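Local coordinates for protein CRISPR-associated endonuclease Cas1 (Thermotoga maritima, PDB 4XTK) that probably acts as a metal-dependent double-stranded DNA endonuclease in CRISPR adaptive immunity, working as a homodimer that joins with a Cas2 dimer, at residues 45-50 and 66-71; 219-224 and 231-236. One frame throughout, in Å; residues are numbered along the deposited sequence.

Interaction 1: 45-50 and 66-71; sequences IKVFGE and IPIHFF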
loop_
_atom_site.group_PDB
_atom_site.type_symbol
_atom_site.label_atom_id
_atom_site.label_comp_id
_atom_site.label_asym_id
_atom_site.label_seq_id
_atom_site.Cartn_x
_atom_site.Cartn_y
_atom_site.Cartn_z
ATOM N N ILE E 45 -6.498 2.968 -12.968
ATOM C CA ILE E 45 -5.906 4.115 -13.645
ATOM C C ILE E 45 -4.634 4.611 -12.952
ATOM O O ILE E 45 -4.619 4.827 -11.741
ATOM C CB ILE E 45 -6.910 5.279 -13.731
ATOM C CG1 ILE E 45 -8.176 4.836 -14.469
ATOM C CG2 ILE E 45 -6.284 6.474 -14.430
ATOM C CD1 ILE E 45 -9.341 5.786 -14.299
ATOM N N LYS E 46 -3.571 4.795 -13.727
ATOM C CA LYS E 46 -2.315 5.342 -13.215
ATOM C C LYS E 46 -2.040 6.750 -13.762
ATOM O O LYS E 46 -1.815 6.931 -14.960
ATOM C CB LYS E 46 -1.149 4.415 -13.563
ATOM C CG LYS E 46 -1.218 3.024 -12.939
ATOM C CD LYS E 46 -0.134 2.139 -13.544
ATOM C CE LYS E 46 -0.242 0.675 -13.137
ATOM N NZ LYS E 46 -0.865 0.479 -11.799
ATOM N N VAL E 47 -2.032 7.735 -12.868
ATOM C CA VAL E 47 -1.896 9.140 -13.242
ATOM C C VAL E 47 -0.485 9.686 -13.029
ATOM O O VAL E 47 -0.030 9.821 -11.896
ATOM C CB VAL E 47 -2.872 10.012 -12.434
ATOM C CG1 VAL E 47 -2.651 11.487 -12.744
ATOM C CG2 VAL E 47 -4.292 9.606 -12.722
ATOM N N PHE E 48 0.224 9.959 -14.117
ATOM C CA PHE E 48 1.531 10.600 -14.022
ATOM C C PHE E 48 1.529 12.116 -14.252
ATOM O O PHE E 48 2.526 12.797 -13.995
ATOM C CB PHE E 48 2.486 9.939 -15.006
ATOM C CG PHE E 48 2.759 8.504 -14.695
ATOM C CD1 PHE E 48 1.905 7.515 -15.136
ATOM C CD2 PHE E 48 3.866 8.146 -13.952
ATOM C CE1 PHE E 48 2.153 6.199 -14.854
ATOM C CE2 PHE E 48 4.120 6.827 -13.665
ATOM C CZ PHE E 48 3.260 5.852 -14.117
ATOM N N GLY E 49 0.411 12.646 -14.729
ATOM C CA GLY E 49 0.359 14.052 -15.073
ATOM C C GLY E 49 -0.111 14.864 -13.890
ATOM O O GLY E 49 -0.383 14.314 -12.828
ATOM N N GLU E 50 -0.210 16.176 -14.067
ATOM C CA GLU E 50 -0.828 17.007 -13.050
ATOM C C GLU E 50 -2.318 17.089 -13.360
ATOM O O GLU E 50 -2.718 17.661 -14.369
ATOM C CB GLU E 50 -0.187 18.398 -13.009
ATOM C CG GLU E 50 1.278 18.397 -12.584
ATOM C CD GLU E 50 1.475 17.966 -11.133
ATOM O OE1 GLU E 50 0.520 18.081 -10.335
ATOM O OE2 GLU E 50 2.589 17.513 -10.791
ATOM N N ILE E 66 -13.115 1.088 -9.648
ATOM C CA ILE E 66 -11.829 1.351 -10.282
ATOM C C ILE E 66 -10.947 2.230 -9.413
ATOM O O ILE E 66 -11.238 3.413 -9.228
ATOM C CB ILE E 66 -12.004 2.055 -11.640
ATOM C CG1 ILE E 66 -12.798 1.177 -12.608
ATOM C CG2 ILE E 66 -10.654 2.453 -12.212
ATOM C CD1 ILE E 66 -13.170 1.876 -13.889
ATOM N N PRO E 67 -9.853 1.666 -8.885
ATOM C CA PRO E 67 -8.933 2.502 -8.119
ATOM C C PRO E 67 -8.071 3.335 -9.046
ATOM O O PRO E 67 -7.886 2.987 -10.218
ATOM C CB PRO E 67 -8.098 1.487 -7.333
ATOM C CG PRO E 67 -8.300 0.173 -8.018
ATOM C CD PRO E 67 -9.290 0.335 -9.133
ATOM N N ILE E 68 -7.561 4.442 -8.529
ATOM C CA ILE E 68 -6.699 5.306 -9.316
ATOM C C ILE E 68 -5.406 5.542 -8.545
ATOM O O ILE E 68 -5.422 5.975 -7.387
ATOM C CB ILE E 68 -7.411 6.637 -9.678
ATOM C CG1 ILE E 68 -6.473 7.590 -10.409
ATOM C CG2 ILE E 68 -7.997 7.319 -8.449
ATOM C CD1 ILE E 68 -7.205 8.777 -10.983
ATOM N N HIS E 69 -4.290 5.204 -9.187
ATOM C CA HIS E 69 -2.963 5.346 -8.591
ATOM C C HIS E 69 -2.303 6.652 -9.028
ATOM O O HIS E 69 -2.394 7.044 -10.191
ATOM C CB HIS E 69 -2.062 4.171 -8.975
ATOM C CG HIS E 69 -2.667 2.827 -8.719
ATOM N ND1 HIS E 69 -2.831 2.315 -7.450
ATOM C CD2 HIS E 69 -3.126 1.879 -9.569
ATOM C CE1 HIS E 69 -3.380 1.115 -7.529
ATOM N NE2 HIS E 69 -3.566 0.826 -8.804
ATOM N N PHE E 70 -1.625 7.312 -8.095
ATOM C CA PHE E 70 -0.993 8.592 -8.384
ATOM C C PHE E 70 0.534 8.508 -8.314
ATOM O O PHE E 70 1.095 7.908 -7.395
ATOM C CB PHE E 70 -1.514 9.666 -7.418
ATOM C CG PHE E 70 -2.977 9.969 -7.583
ATOM C CD1 PHE E 70 -3.401 10.904 -8.511
ATOM C CD2 PHE E 70 -3.928 9.312 -6.818
ATOM C CE1 PHE E 70 -4.745 11.184 -8.667
ATOM C CE2 PHE E 70 -5.274 9.588 -6.971
ATOM C CZ PHE E 70 -5.683 10.521 -7.895
ATOM N N PHE E 71 1.195 9.115 -9.297
ATOM C CA PHE E 71 2.655 9.166 -9.350
ATOM C C PHE E 71 3.136 10.600 -9.591
ATOM O O PHE E 71 2.456 11.388 -10.243
ATOM C CB PHE E 71 3.189 8.240 -10.446
ATOM C CG PHE E 71 2.771 6.807 -10.286
ATOM C CD1 PHE E 71 1.543 6.372 -10.759
ATOM C CD2 PHE E 71 3.608 5.892 -9.667
ATOM C CE1 PHE E 71 1.154 5.056 -10.609
ATOM C CE2 PHE E 71 3.227 4.575 -9.516
ATOM C CZ PHE E 71 1.999 4.156 -9.989
#

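Interaction 2: 219-224 and 231-236; sequences YLHETN and NLDIAE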
loop_
_atom_site.group_PDB
_atom_site.type_symbol
_atom_site.label_atom_id
_atom_site.label_comp_id
_atom_site.label_asym_id
_atom_site.label_seq_id
_atom_site.Cartn_x
_atom_site.Cartn_y
_atom_site.Cartn_z
ATOM N N TYR E 219 14.043 -12.366 -2.724
ATOM C CA TYR E 219 14.329 -13.792 -2.859
ATOM C C TYR E 219 15.814 -14.109 -2.719
ATOM O O TYR E 219 16.204 -14.894 -1.844
ATOM C CB TYR E 219 13.763 -14.304 -4.183
ATOM C CG TYR E 219 12.263 -14.171 -4.169
ATOM C CD1 TYR E 219 11.480 -15.071 -3.455
ATOM C CD2 TYR E 219 11.632 -13.101 -4.795
ATOM C CE1 TYR E 219 10.107 -14.937 -3.397
ATOM C CE2 TYR E 219 10.259 -12.961 -4.748
ATOM C CZ TYR E 219 9.501 -13.881 -4.047
ATOM O OH TYR E 219 8.139 -13.741 -3.995
ATOM N N LEU E 220 16.633 -13.540 -3.600
ATOM C CA LEU E 220 18.081 -13.641 -3.450
ATOM C C LEU E 220 18.517 -12.995 -2.132
ATOM O O LEU E 220 19.289 -13.575 -1.367
ATOM C CB LEU E 220 18.804 -12.990 -4.633
ATOM C CG LEU E 220 20.327 -13.148 -4.573
ATOM C CD1 LEU E 220 20.699 -14.623 -4.483
ATOM C CD2 LEU E 220 21.042 -12.455 -5.739
ATOM N N HIS E 221 18.017 -11.792 -1.875
ATOM C CA HIS E 221 18.212 -11.146 -0.583
ATOM C C HIS E 221 17.232 -11.699 0.439
ATOM O O HIS E 221 16.080 -11.993 0.118
ATOM C CB HIS E 221 18.050 -9.632 -0.702
ATOM C CG HIS E 221 19.092 -8.986 -1.556
ATOM N ND1 HIS E 221 19.097 -9.085 -2.929
ATOM C CD2 HIS E 221 20.189 -8.255 -1.229
ATOM C CE1 HIS E 221 20.137 -8.431 -3.417
ATOM N NE2 HIS E 221 20.817 -7.925 -2.400
ATOM N N GLU E 222 17.699 -11.850 1.671
ATOM C CA GLU E 222 16.838 -12.299 2.751
ATOM C C GLU E 222 15.724 -11.278 2.984
ATOM O O GLU E 222 15.975 -10.075 3.003
ATOM C CB GLU E 222 17.655 -12.511 4.030
ATOM C CG GLU E 222 16.943 -13.319 5.099
ATOM C CD GLU E 222 17.658 -13.285 6.442
ATOM O OE1 GLU E 222 17.177 -12.578 7.352
ATOM O OE2 GLU E 222 18.696 -13.964 6.588
ATOM N N THR E 223 14.499 -11.745 3.185
ATOM C CA THR E 223 13.450 -10.803 3.522
ATOM C C THR E 223 13.492 -10.681 5.036
ATOM O O THR E 223 13.116 -11.592 5.767
ATOM C CB THR E 223 12.053 -11.251 3.035
ATOM O OG1 THR E 223 12.053 -11.347 1.606
ATOM C CG2 THR E 223 10.976 -10.247 3.460
ATOM N N ASN E 224 13.943 -9.515 5.475
ATOM C CA ASN E 224 14.275 -9.235 6.861
ATOM C C ASN E 224 13.756 -7.836 7.144
ATOM O O ASN E 224 12.882 -7.358 6.430
ATOM C CB ASN E 224 15.778 -9.368 7.148
ATOM C CG ASN E 224 16.638 -8.527 6.230
ATOM O OD1 ASN E 224 16.166 -7.584 5.605
ATOM N ND2 ASN E 224 17.918 -8.866 6.153
ATOM N N ASN E 231 13.567 -4.985 -4.910
ATOM C CA ASN E 231 14.247 -4.037 -5.797
ATOM C C ASN E 231 15.745 -4.318 -5.854
ATOM O O ASN E 231 16.369 -4.193 -6.911
ATOM C CB ASN E 231 14.000 -2.595 -5.358
ATOM C CG ASN E 231 14.537 -2.319 -3.983
ATOM O OD1 ASN E 231 14.471 -3.179 -3.105
ATOM N ND2 ASN E 231 15.079 -1.123 -3.780
ATOM N N LEU E 232 16.315 -4.710 -4.717
ATOM C CA LEU E 232 17.718 -5.108 -4.677
ATOM C C LEU E 232 17.980 -6.337 -5.561
ATOM O O LEU E 232 18.960 -6.382 -6.302
ATOM C CB LEU E 232 18.144 -5.393 -3.242
ATOM C CG LEU E 232 17.977 -4.252 -2.240
ATOM C CD1 LEU E 232 18.539 -4.677 -0.886
ATOM C CD2 LEU E 232 18.647 -2.970 -2.737
ATOM N N ASP E 233 17.092 -7.324 -5.485
ATOM C CA ASP E 233 17.190 -8.523 -6.314
ATOM C C ASP E 233 17.248 -8.195 -7.812
ATOM O O ASP E 233 18.174 -8.600 -8.522
ATOM C CB ASP E 233 16.003 -9.449 -6.041
ATOM C CG ASP E 233 16.213 -10.334 -4.832
ATOM O OD1 ASP E 233 17.150 -10.077 -4.046
ATOM O OD2 ASP E 233 15.425 -11.288 -4.665
ATOM N N ILE E 234 16.250 -7.455 -8.286
ATOM C CA ILE E 234 16.138 -7.147 -9.706
ATOM C C ILE E 234 17.287 -6.246 -10.190
ATOM O O ILE E 234 17.824 -6.449 -11.282
ATOM C CB ILE E 234 14.766 -6.491 -10.008
ATOM C CG1 ILE E 234 13.639 -7.438 -9.595
ATOM C CG2 ILE E 234 14.623 -6.160 -11.484
ATOM C CD1 ILE E 234 13.655 -8.764 -10.342
ATOM N N ALA E 235 17.683 -5.279 -9.364
ATOM C CA ALA E 235 18.788 -4.377 -9.701
ATOM C C ALA E 235 20.091 -5.116 -10.025
ATOM O O ALA E 235 20.941 -4.590 -10.742
ATOM C CB ALA E 235 19.027 -3.393 -8.567
ATOM N N GLU E 236 20.248 -6.327 -9.500
ATOM C CA GLU E 236 21.463 -7.103 -9.743
ATOM C C GLU E 236 21.676 -7.371 -11.232
ATOM O O GLU E 236 22.807 -7.524 -11.689
ATOM C CB GLU E 236 21.425 -8.430 -8.976
ATOM C CG GLU E 236 21.320 -8.301 -7.458
ATOM C CD GLU E 236 22.608 -7.837 -6.781
ATOM O OE1 GLU E 236 23.503 -7.304 -7.469
ATOM O OE2 GLU E 236 22.723 -8.011 -5.544
#

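Interaction 1: 45-50 and 66-71
Ile45 and Val47 exchange backbone hydrogen bonds with Pro67, His69 and Phe71, pairing two parallel neighbours in the four-stranded mixed sheet of the N-terminal β domain. Ile45 N donates to Pro67 O at 3.1 Å and Val47 N to His69 O at 2.8 Å; His69 N and Phe71 N return bonds to Ile45 O and Val47 O. On the face carrying Ile45, Val47, Ile68 and Phe70, Ile68 CG1 lies anti to its backbone N (chi1 175°) and the chain stays extended to CD1, 3.5 Å from Val47 CG2. The opposite face carries Lys46 and His69, running side by side, with Lys46 NZ oblique to the imidazole and 3.5 Å from His69 CD2. Near the strand ends the Phe48 and Phe71 rings form an offset stack, planes 11° apart and centroids 4.6 Å apart, with Phe48 CE2 3.6 Å from Phe71 CG.

Farther out, Leu61 of helix 55-63, in the connection between the strands, covers Ile45, Ile66 and Ile68. The salt bridge of Lys46 NZ goes to Asp44, while His69 ND1 is hydrogen-bonded to Thr80 OG1 on strand 77-83. Beside the aromatic stack, Lys55 NZ of the second subunit donates to both Gly49 O and Phe71 O.

Interaction 2: 219-224 and 231-236
Asp233, on helix 230-252, reaches into the 219-224 loop and grips it with both carboxylate oxygens. OD2 accepts Tyr219 N at 2.6 Å and Leu220 N at 2.8 Å, the two donors approaching from opposite faces of the carboxylate plane. OD1 takes His221 N at 2.9 Å on its syn lone pair and also accepts from the imidazole ND1 of His221. Three successive amides and one ring nitrogen thus satisfy a buried carboxylate, and the first three residues of 219-224 close around it. Leu220 CB lies 3.4 Å from Asp233 OD1, and its side chain continues into the apolar layer of Ile113, Val114 and Met152. Leu232 CB sits almost over the centre of one imidazole face, 3.7 Å from the ring centroid, in a CH-pi contact.

The loose side begins at Glu222, exposed and pointing away from the helix; His221 and Leu232 are themselves only partly exposed. Glu236 comes tip to tip with the ring edge, its plane turned 15° from the ring, yet OE2 stops 3.4 Å from His221 CE1 and makes no hydrogen bond to the ring; its other oxygen, OE1, bridges to Arg159.

With ND1 committed to Asp233, the CE1-NE2 edge faces Glu236, consistent with the manganese site predicted from Cas1 relatives, in which Glu155 joins His221 and Glu236.

Both contacts are buried, but they belong to separate parts of the chain: interaction 1 to the β sheet near the N-terminus, interaction 2 to the helical region that follows, with centres about 27 Å apart and nearest atoms about 14 Å apart. No helix or strand is common to them. Interaction 1 joins two strands by regular backbone hydrogen bonds, flanked by apolar and aromatic side chains on one face and by Lys46 and His69 on the other, away from the predicted metal site. Interaction 2 joins an irregular loop to a helix mainly through the carboxylate of Asp233, whose oxygens take all its hydrogen bonds, and includes two predicted metal ligands. Both reach the second subunit, 219-224 by packing of Thr223 on its Gly90.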